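Local coordinates for aldose 1-epimerase (PDB 3NRE), which probably interconverts the alpha and beta anomers of aldose sugars, at residues D126-N136 / P276-R287; A43-F54 / P143-Y151. All blocks are in the same frame, centred on the assembly; numbering follows the deposited sequence.

How the interactions relate
From the N terminus, residues 43-54 come first and pair with 143-151, so interaction 2 closes a loop of 88 residues. Within that loop runs strand 127-136, whose partner 276-287 lies near the C terminus; interaction 1 thus closes a loop of 139 residues, and the two closures cross. Interaction 1 joins neighbouring strands of the nine-stranded antiparallel sheet, and interaction 2 pairs strands of the sheet packed against it. The layers touch directly: Ser282 OG lies 2.6 Å from Thr146 OG1, a probable hydrogen bond, while Val130 and Leu132 rest on the indole of Trp148. Together the contacts tie early, middle and late chain into one all-beta body.

Interaction 1: residues D126-N136 / P276-R287; sequences DTLTVTLSVTN and PGESTTSEMSLR
Thr135 and Ser279 face each other in a non-hydrogen-bonded pair of the antiparallel strands, where their hydroxyls make a hydrogen bond, OG1 to OG, of 2.8 Å. Each oxygen lies anti to its own carbonyl carbon (chi1 -56° in both), which sets the two hydroxyls within bonding distance. Two residues along the same face, Ser133 OG and Thr281 OG1 repeat the pattern at 3.0 Å in the conformer given for Thr281. Further on, the methyl CG2 of Thr129 leans across the extended Glu283 chain, 3.4 Å from its CD. At the far end Asp126 and Arg287 run side by side, and a water accepts from Arg287 NH1 while donating to Asp126 OD2 at 2.7 Å, linking charged groups that do not meet directly; Glu289 is the salt-bridge partner of NH1. The opposite face is mostly apolar: Leu128 CD2 lies 4.3 Å from Leu286 CD1, and Val134 CG1 stands alongside Thr280 CG2. Between the two faces, paired N-H...O bonds join the strands from Leu128 and Leu286 to Val134 and Thr280, and past the last bridged pair Gly277 N donates to Asn136 O at 2.8 Å. Strand 114-123 bonds to the outer edge of 127-136 and strand 220-227 flanks 279-290, so this pairing lies inside the large sheet, its mostly apolar face turned to strands 142-153, where Ser282 OG bonds to Thr146 OG1, and 272-274.

Interaction 2: residues A43-F54 / P143-Y151; sequences ATDASCFPLVPF and PFGTGWHPY
Strand 48-51 pairs antiparallel with 147-151 in the curled sheet at the centre of the mutarotase-like fold, laying the Phe49 ring on His149. The rings form an offset stack, planes 12° apart, with Phe49 CZ 3.4 Å from His149 CG and the His149 CB methylene over the phenyl face. Phe49 has CG between its backbone N and carbonyl carbon (chi1 58°), which places the ring over His149. Tyr151 OH comes to the phenyl edge, in plane, 3.6 Å from Phe49 CE2. His149 NE2 bonds a diethylene glycol probably left from crystallisation, near Tyr151, consistent with a ligand-binding cleft. Ser47 and Cys48 both face Ile23 in a classic beta bulge, and Ser47 O accepts a hydrogen bond from Tyr151 N at 2.9 Å, almost straight (174°). Arg35 makes a cation-pi contact with the phenol ring and also holds Ala46 O and Thr44 O. With an alanine at Tyr151, Arg35 would probably lose its ring partner and a gap would open beside Phe49 and Thr44. Leu51 N donates to Gly147 O at 2.8 Å from above the carbonyl plane, and Leu51 CD1 reaches 3.6 Å from Trp148 N, passing Gly147, where a beta carbon would crowd it. Past the cis peptide before Pro53, Gly145 N donates likewise to Pro53 O at 2.9 Å, and Pro53 CB packs 3.7 Å from Phe144 CD2.

Interaction 1: residues D126-N136 / P276-R287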
loop_
_atom_site.group_PDB
_atom_site.type_symbol
_atom_site.label_atom_id
_atom_site.label_comp_id
_atom_site.label_asym_id
_atom_site.label_seq_id
_atom_site.Cartn_x
_atom_site.Cartn_y
_atom_site.Cartn_z
ATOM N N ASP A 126 20.676 0.803 5.761
ATOM C CA ASP A 126 19.592 0.381 6.648
ATOM C C ASP A 126 18.178 0.808 6.229
ATOM O O ASP A 126 17.239 0.478 6.937
ATOM C CB ASP A 126 19.865 0.867 8.078
ATOM C CG ASP A 126 19.872 2.403 8.186
ATOM O OD1 ASP A 126 19.751 3.079 7.137
ATOM O OD2 ASP A 126 19.976 2.921 9.320
ATOM N N THR A 127 18.027 1.534 5.122
ATOM C CA THR A 127 16.745 2.084 4.750
ATOM C C THR A 127 16.412 1.898 3.263
ATOM O O THR A 127 17.242 2.151 2.392
ATOM C CB THR A 127 16.661 3.628 5.055
ATOM O OG1 THR A 127 17.201 3.932 6.354
ATOM C CG2 THR A 127 15.234 4.122 4.972
ATOM N N LEU A 128 15.174 1.526 3.013
ATOM C CA LEU A 128 14.573 1.493 1.689
ATOM C C LEU A 128 13.624 2.693 1.595
ATOM O O LEU A 128 12.770 2.870 2.479
ATOM C CB LEU A 128 13.710 0.237 1.536
ATOM C CG LEU A 128 12.785 0.223 0.314
ATOM C CD1 LEU A 128 13.579 0.317 -0.992
ATOM C CD2 LEU A 128 11.862 -1.007 0.331
ATOM N N THR A 129 13.793 3.511 0.547
ATOM C CA THR A 129 12.897 4.635 0.270
ATOM C C THR A 129 12.204 4.374 -1.081
ATOM O O THR A 129 12.846 4.075 -2.092
ATOM C CB THR A 129 13.662 5.984 0.229
ATOM O OG1 THR A 129 14.402 6.164 1.448
ATOM C CG2 THR A 129 12.710 7.170 0.047
ATOM N N VAL A 130 10.890 4.514 -1.092
ATOM C CA VAL A 130 10.084 4.308 -2.285
ATOM C C VAL A 130 9.235 5.567 -2.468
ATOM O O VAL A 130 8.659 6.046 -1.504
ATOM C CB VAL A 130 9.134 3.094 -2.163
ATOM C CG1 VAL A 130 8.432 2.899 -3.497
ATOM C CG2 VAL A 130 9.886 1.779 -1.724
ATOM N N THR A 131 9.228 6.105 -3.682
ATOM C CA THR A 131 8.572 7.353 -4.018
ATOM C C THR A 131 7.613 7.134 -5.217
ATOM O O THR A 131 8.036 6.634 -6.278
ATOM C CB THR A 131 9.696 8.385 -4.348
ATOM O OG1 THR A 131 10.587 8.500 -3.220
ATOM C CG2 THR A 131 9.158 9.786 -4.747
ATOM N N LEU A 132 6.338 7.498 -5.058
ATOM C CA LEU A 132 5.370 7.493 -6.145
ATOM C C LEU A 132 5.023 8.943 -6.506
ATOM O O LEU A 132 4.732 9.731 -5.603
ATOM C CB LEU A 132 4.092 6.788 -5.707
ATOM C CG LEU A 132 3.992 5.257 -5.786
ATOM C CD1 LEU A 132 2.777 4.870 -4.980
ATOM C CD2 LEU A 132 3.939 4.761 -7.272
ATOM N N SER A 133 5.082 9.273 -7.802
ATOM C CA SER A 133 4.723 10.572 -8.340
ATOM C C SER A 133 3.793 10.348 -9.519
ATOM O O SER A 133 4.163 9.641 -10.470
ATOM C CB SER A 133 5.952 11.359 -8.816
ATOM O OG SER A 133 6.948 11.393 -7.808
ATOM N N VAL A 134 2.595 10.952 -9.459
ATOM C CA VAL A 134 1.550 10.688 -10.432
ATOM C C VAL A 134 1.104 11.987 -11.037
ATOM O O VAL A 134 0.940 12.965 -10.312
ATOM C CB VAL A 134 0.354 9.913 -9.794
ATOM C CG1 VAL A 134 -0.240 10.626 -8.582
ATOM C CG2 VAL A 134 -0.760 9.633 -10.816
ATOM N N THR A 135 0.987 11.993 -12.364
ATOM C CA THR A 135 0.596 13.180 -13.123
ATOM C C THR A 135 -0.712 12.908 -13.847
ATOM O O THR A 135 -0.819 11.932 -14.586
ATOM C CB THR A 135 1.659 13.501 -14.198
ATOM O OG1 THR A 135 2.947 13.648 -13.575
ATOM C CG2 THR A 135 1.303 14.777 -14.986
ATOM N N ASN A 136 -1.696 13.796 -13.678
ATOM C CA ASN A 136 -2.969 13.677 -14.397
ATOM C C ASN A 136 -2.724 13.990 -15.893
ATOM O O ASN A 136 -2.212 15.063 -16.249
ATOM C CB ASN A 136 -4.037 14.606 -13.797
ATOM C CG ASN A 136 -5.433 14.398 -14.421
ATOM O OD1 ASN A 136 -5.615 13.501 -15.244
ATOM N ND2 ASN A 136 -6.383 15.233 -14.063
ATOM N N PRO A 276 -5.367 18.694 -15.155
ATOM C CA PRO A 276 -4.487 18.120 -16.180
ATOM C C PRO A 276 -3.073 18.730 -16.191
ATOM O O PRO A 276 -2.920 19.967 -16.163
ATOM C CB PRO A 276 -5.213 18.463 -17.484
ATOM C CG PRO A 276 -6.603 18.538 -17.106
ATOM C CD PRO A 276 -6.609 19.207 -15.749
ATOM N N GLY A 277 -2.068 17.855 -16.232
ATOM C CA GLY A 277 -0.668 18.214 -16.091
ATOM C C GLY A 277 -0.124 18.434 -14.681
ATOM O O GLY A 277 1.088 18.601 -14.524
ATOM N N GLU A 278 -0.976 18.492 -13.661
ATOM C CA GLU A 278 -0.519 18.614 -12.246
ATOM C C GLU A 278 -0.114 17.261 -11.644
ATOM O O GLU A 278 -0.652 16.230 -12.040
ATOM C CB GLU A 278 -1.586 19.277 -11.360
ATOM C CG GLU A 278 -1.306 20.728 -10.971
ATOM C CD GLU A 278 -2.519 21.460 -10.443
ATOM O OE1 GLU A 278 -3.536 20.798 -10.106
ATOM O OE2 GLU A 278 -2.465 22.713 -10.342
ATOM N N SER A 279 0.825 17.272 -10.697
ATOM C CA SER A 279 1.321 16.027 -10.117
ATOM C C SER A 279 1.260 16.052 -8.606
ATOM O O SER A 279 1.222 17.111 -7.988
ATOM C CB SER A 279 2.785 15.837 -10.516
ATOM O OG SER A 279 2.943 15.858 -11.925
ATOM N N THR A 280 1.281 14.896 -7.992
ATOM C CA THR A 280 1.491 14.823 -6.553
ATOM C C THR A 280 2.436 13.637 -6.277
ATOM O O THR A 280 2.497 12.721 -7.087
ATOM C CB THR A 280 0.197 14.689 -5.754
ATOM O OG1 THR A 280 0.509 14.856 -4.364
ATOM C CG2 THR A 280 -0.481 13.332 -5.975
ATOM N N THR A 281 3.154 13.711 -5.151
ATOM C CA THR A 281 4.193 12.738 -4.815
ATOM C C THR A 281 4.053 12.329 -3.357
ATOM O O THR A 281 3.669 13.137 -2.500
ATOM C CB THR A 281 5.611 13.333 -5.061
ATOM O OG1 THR A 281 5.741 13.739 -6.432
ATOM C CG2 THR A 281 6.697 12.309 -4.727
ATOM N N SER A 282 4.310 11.055 -3.070
ATOM C CA SER A 282 4.378 10.590 -1.671
ATOM C C SER A 282 5.582 9.676 -1.550
ATOM O O SER A 282 5.979 9.102 -2.533
ATOM C CB SER A 282 3.117 9.856 -1.222
ATOM O OG SER A 282 2.858 8.738 -2.004
ATOM N N GLU A 283 6.115 9.521 -0.342
ATOM C CA GLU A 283 7.259 8.666 -0.104
ATOM C C GLU A 283 6.968 7.767 1.101
ATOM O O GLU A 283 6.335 8.193 2.061
ATOM C CB GLU A 283 8.478 9.561 0.167
ATOM C CG GLU A 283 9.760 8.847 0.490
ATOM C CD GLU A 283 10.811 9.794 1.052
ATOM O OE1 GLU A 283 11.290 10.642 0.263
ATOM O OE2 GLU A 283 11.129 9.685 2.270
HETATM N N MSE A 284 7.436 6.519 1.054
HETATM C CA MSE A 284 7.402 5.641 2.212
HETATM C C MSE A 284 8.837 5.221 2.432
HETATM O O MSE A 284 9.484 4.824 1.464
HETATM C CB MSE A 284 6.555 4.418 1.887
HETATM C CG MSE A 284 6.653 3.268 2.896
HETATM SE SE MSE A 284 5.624 1.727 2.527
HETATM C CE MSE A 284 6.531 0.994 0.997
ATOM N N SER A 285 9.322 5.268 3.672
ATOM C CA SER A 285 10.595 4.676 3.970
ATOM C C SER A 285 10.446 3.566 4.996
ATOM O O SER A 285 9.584 3.634 5.890
ATOM C CB SER A 285 11.604 5.723 4.402
ATOM O OG SER A 285 11.342 6.250 5.696
ATOM N N LEU A 286 11.250 2.510 4.817
ATOM C CA LEU A 286 11.298 1.411 5.777
ATOM C C LEU A 286 12.726 1.289 6.267
ATOM O O LEU A 286 13.612 0.965 5.499
ATOM C CB LEU A 286 10.848 0.103 5.104
ATOM C CG LEU A 286 9.440 0.074 4.478
ATOM C CD1 LEU A 286 9.221 -1.249 3.727
ATOM C CD2 LEU A 286 8.373 0.328 5.536
ATOM N N ARG A 287 12.948 1.513 7.555
ATOM C CA ARG A 287 14.285 1.482 8.111
ATOM C C ARG A 287 14.421 0.309 9.047
ATOM O O ARG A 287 13.577 0.125 9.935
ATOM C CB ARG A 287 14.611 2.790 8.838
ATOM C CG ARG A 287 15.975 2.803 9.483
ATOM C CD ARG A 287 16.464 4.214 9.866
ATOM N NE ARG A 287 15.585 4.834 10.862
ATOM C CZ ARG A 287 15.594 4.570 12.169
ATOM N NH1 ARG A 287 16.425 3.673 12.698
ATOM N NH2 ARG A 287 14.750 5.208 12.963
HETATM O O HOH W 1 18.645 1.925 11.450
#

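Interaction 2: residues A43-F54 / P143-Y151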
loop_
_atom_site.group_PDB
_atom_site.type_symbol
_atom_site.label_atom_id
_atom_site.label_comp_id
_atom_site.label_asym_id
_atom_site.label_seq_id
_atom_site.Cartn_x
_atom_site.Cartn_y
_atom_site.Cartn_z
ATOM N N ALA A 43 0.227 -9.630 -8.353
ATOM C CA ALA A 43 0.632 -8.673 -7.301
ATOM C C ALA A 43 0.324 -9.114 -5.877
ATOM O O ALA A 43 1.091 -8.819 -4.956
ATOM C CB ALA A 43 0.040 -7.280 -7.580
ATOM N N THR A 44 -0.781 -9.829 -5.696
ATOM C CA THR A 44 -1.161 -10.336 -4.375
ATOM C C THR A 44 -0.279 -11.489 -3.891
ATOM O O THR A 44 -0.426 -11.939 -2.745
ATOM C CB THR A 44 -2.648 -10.740 -4.332
ATOM O OG1 THR A 44 -2.921 -11.699 -5.359
ATOM C CG2 THR A 44 -3.540 -9.486 -4.492
ATOM N N ASP A 45 0.639 -11.954 -4.738
ATOM C CA ASP A 45 1.664 -12.928 -4.327
ATOM C C ASP A 45 3.019 -12.277 -4.065
ATOM O O ASP A 45 3.952 -12.990 -3.729
ATOM C CB ASP A 45 1.896 -13.972 -5.392
ATOM C CG ASP A 45 0.719 -14.889 -5.625
ATOM O OD1 ASP A 45 -0.068 -15.143 -4.671
ATOM O OD2 ASP A 45 0.679 -15.432 -6.767
ATOM N N ALA A 46 3.102 -10.959 -4.206
ATOM C CA ALA A 46 4.385 -10.233 -4.112
ATOM C C ALA A 46 4.668 -9.766 -2.688
ATOM O O ALA A 46 3.983 -10.162 -1.757
ATOM C CB ALA A 46 4.379 -9.040 -5.032
ATOM N N SER A 47 5.723 -8.999 -2.513
ATOM C CA SER A 47 6.075 -8.427 -1.188
ATOM C C SER A 47 5.388 -7.094 -0.888
ATOM O O SER A 47 5.220 -6.744 0.275
ATOM C CB SER A 47 7.586 -8.185 -1.110
ATOM O OG SER A 47 8.273 -9.353 -1.445
ATOM N N CYS A 48 5.079 -6.331 -1.943
ATOM C CA CYS A 48 4.475 -4.991 -1.833
ATOM C C CYS A 48 3.998 -4.569 -3.197
ATOM O O CYS A 48 4.702 -4.778 -4.186
ATOM C CB CYS A 48 5.504 -3.947 -1.343
ATOM S SG CYS A 48 4.863 -2.333 -1.052
ATOM N N PHE A 49 2.852 -3.867 -3.261
ATOM C CA PHE A 49 2.436 -3.274 -4.523
ATOM C C PHE A 49 1.979 -1.848 -4.325
ATOM O O PHE A 49 1.548 -1.492 -3.220
ATOM C CB PHE A 49 1.374 -4.140 -5.258
ATOM C CG PHE A 49 0.101 -4.423 -4.500
ATOM C CD1 PHE A 49 -0.942 -3.520 -4.499
ATOM C CD2 PHE A 49 -0.133 -5.698 -3.912
ATOM C CE1 PHE A 49 -2.141 -3.789 -3.944
ATOM C CE2 PHE A 49 -1.333 -5.951 -3.280
ATOM C CZ PHE A 49 -2.349 -4.995 -3.300
ATOM N N PRO A 50 2.075 -1.029 -5.375
ATOM C CA PRO A 50 1.736 0.385 -5.291
ATOM C C PRO A 50 0.264 0.571 -5.509
ATOM O O PRO A 50 -0.405 -0.267 -6.160
ATOM C CB PRO A 50 2.510 1.002 -6.451
ATOM C CG PRO A 50 2.546 -0.103 -7.485
ATOM C CD PRO A 50 2.711 -1.369 -6.665
ATOM N N LEU A 51 -0.258 1.639 -4.909
ATOM C CA LEU A 51 -1.662 2.002 -5.059
ATOM C C LEU A 51 -1.732 3.349 -5.797
ATOM O O LEU A 51 -1.309 4.379 -5.250
ATOM C CB LEU A 51 -2.298 2.113 -3.638
ATOM C CG LEU A 51 -2.045 0.896 -2.706
ATOM C CD1 LEU A 51 -2.597 1.149 -1.294
ATOM C CD2 LEU A 51 -2.599 -0.398 -3.284
ATOM N N VAL A 52 -2.204 3.321 -7.040
ATOM C CA VAL A 52 -2.326 4.532 -7.876
ATOM C C VAL A 52 -3.363 4.240 -8.956
ATOM O O VAL A 52 -3.333 3.177 -9.584
ATOM C CB VAL A 52 -0.939 4.887 -8.489
ATOM C CG1 VAL A 52 -0.374 3.714 -9.397
ATOM C CG2 VAL A 52 -1.045 6.136 -9.301
ATOM N N PRO A 53 -4.330 5.155 -9.192
ATOM C CA PRO A 53 -4.384 6.550 -8.758
ATOM C C PRO A 53 -5.208 6.804 -7.494
ATOM O O PRO A 53 -5.525 7.953 -7.173
ATOM C CB PRO A 53 -5.043 7.220 -9.964
ATOM C CG PRO A 53 -6.042 6.200 -10.417
ATOM C CD PRO A 53 -5.259 4.900 -10.294
ATOM N N PHE A 54 -5.555 5.752 -6.773
ATOM C CA PHE A 54 -6.047 5.853 -5.387
ATOM C C PHE A 54 -6.006 4.493 -4.772
ATOM O O PHE A 54 -5.698 3.500 -5.452
ATOM C CB PHE A 54 -7.458 6.458 -5.298
ATOM C CG PHE A 54 -8.486 5.722 -6.077
ATOM C CD1 PHE A 54 -9.197 4.701 -5.511
ATOM C CD2 PHE A 54 -8.823 6.123 -7.352
ATOM C CE1 PHE A 54 -10.184 4.048 -6.229
ATOM C CE2 PHE A 54 -9.809 5.473 -8.079
ATOM C CZ PHE A 54 -10.489 4.425 -7.516
ATOM N N PRO A 143 -9.677 13.619 -8.392
ATOM C CA PRO A 143 -9.017 13.509 -7.094
ATOM C C PRO A 143 -8.144 12.251 -6.998
ATOM O O PRO A 143 -8.599 11.139 -7.320
ATOM C CB PRO A 143 -10.210 13.492 -6.115
ATOM C CG PRO A 143 -11.240 12.710 -6.833
ATOM C CD PRO A 143 -11.090 13.193 -8.299
ATOM N N PHE A 144 -6.886 12.462 -6.600
ATOM C CA PHE A 144 -5.857 11.453 -6.611
ATOM C C PHE A 144 -5.349 11.104 -5.225
ATOM O O PHE A 144 -5.336 11.906 -4.282
ATOM C CB PHE A 144 -4.654 11.896 -7.463
ATOM C CG PHE A 144 -4.859 11.788 -8.984
ATOM C CD1 PHE A 144 -5.620 12.712 -9.655
ATOM C CD2 PHE A 144 -4.185 10.836 -9.745
ATOM C CE1 PHE A 144 -5.797 12.628 -11.014
ATOM C CE2 PHE A 144 -4.354 10.771 -11.149
ATOM C CZ PHE A 144 -5.120 11.685 -11.767
ATOM N N GLY A 145 -4.865 9.889 -5.138
ATOM C CA GLY A 145 -4.130 9.470 -3.955
ATOM C C GLY A 145 -3.084 8.418 -4.328
ATOM O O GLY A 145 -3.086 7.898 -5.419
ATOM N N THR A 146 -2.232 8.126 -3.363
ATOM C CA THR A 146 -1.165 7.124 -3.489
ATOM C C THR A 146 -1.001 6.361 -2.194
ATOM O O THR A 146 -1.459 6.777 -1.091
ATOM C CB THR A 146 0.193 7.807 -3.834
ATOM O OG1 THR A 146 0.400 8.901 -2.930
ATOM C CG2 THR A 146 0.178 8.318 -5.232
ATOM N N GLY A 147 -0.332 5.219 -2.328
ATOM C CA GLY A 147 -0.078 4.398 -1.178
ATOM C C GLY A 147 0.598 3.146 -1.593
ATOM O O GLY A 147 0.969 3.006 -2.739
ATOM N N TRP A 148 0.793 2.292 -0.608
ATOM C CA TRP A 148 1.388 0.995 -0.835
ATOM C C TRP A 148 0.735 -0.038 0.024
ATOM O O TRP A 148 0.088 0.257 1.043
ATOM C CB TRP A 148 2.894 1.017 -0.503
ATOM C CG TRP A 148 3.757 1.791 -1.426
ATOM C CD1 TRP A 148 4.438 1.343 -2.548
ATOM C CD2 TRP A 148 4.054 3.189 -1.306
ATOM N NE1 TRP A 148 5.134 2.416 -3.130
ATOM C CE2 TRP A 148 4.915 3.539 -2.386
ATOM C CE3 TRP A 148 3.652 4.194 -0.409
ATOM C CZ2 TRP A 148 5.391 4.839 -2.563
ATOM C CZ3 TRP A 148 4.097 5.482 -0.596
ATOM C CH2 TRP A 148 4.985 5.789 -1.662
ATOM N N HIS A 149 0.969 -1.284 -0.403
ATOM C CA HIS A 149 0.382 -2.452 0.208
ATOM C C HIS A 149 1.448 -3.485 0.522
ATOM O O HIS A 149 1.565 -4.504 -0.174
ATOM C CB HIS A 149 -0.715 -2.958 -0.724
ATOM C CG HIS A 149 -1.610 -3.992 -0.141
ATOM N ND1 HIS A 149 -1.173 -5.261 0.157
ATOM C CD2 HIS A 149 -2.945 -3.996 0.087
ATOM C CE1 HIS A 149 -2.194 -5.998 0.575
ATOM N NE2 HIS A 149 -3.284 -5.257 0.520
ATOM N N PRO A 150 2.274 -3.221 1.548
ATOM C CA PRO A 150 3.317 -4.187 1.891
ATOM C C PRO A 150 2.802 -5.352 2.711
ATOM O O PRO A 150 1.921 -5.181 3.576
ATOM C CB PRO A 150 4.338 -3.336 2.660
ATOM C CG PRO A 150 3.549 -2.238 3.224
ATOM C CD PRO A 150 2.412 -1.978 2.329
ATOM N N TYR A 151 3.403 -6.507 2.468
ATOM C CA TYR A 151 3.156 -7.714 3.190
ATOM C C TYR A 151 4.347 -8.007 4.093
ATOM O O TYR A 151 5.474 -8.208 3.604
ATOM C CB TYR A 151 3.017 -8.888 2.236
ATOM C CG TYR A 151 1.793 -8.856 1.320
ATOM C CD1 TYR A 151 1.808 -8.116 0.130
ATOM C CD2 TYR A 151 0.666 -9.596 1.615
ATOM C CE1 TYR A 151 0.683 -8.116 -0.723
ATOM C CE2 TYR A 151 -0.427 -9.608 0.746
ATOM C CZ TYR A 151 -0.409 -8.855 -0.373
ATOM O OH TYR A 151 -1.496 -8.868 -1.239
#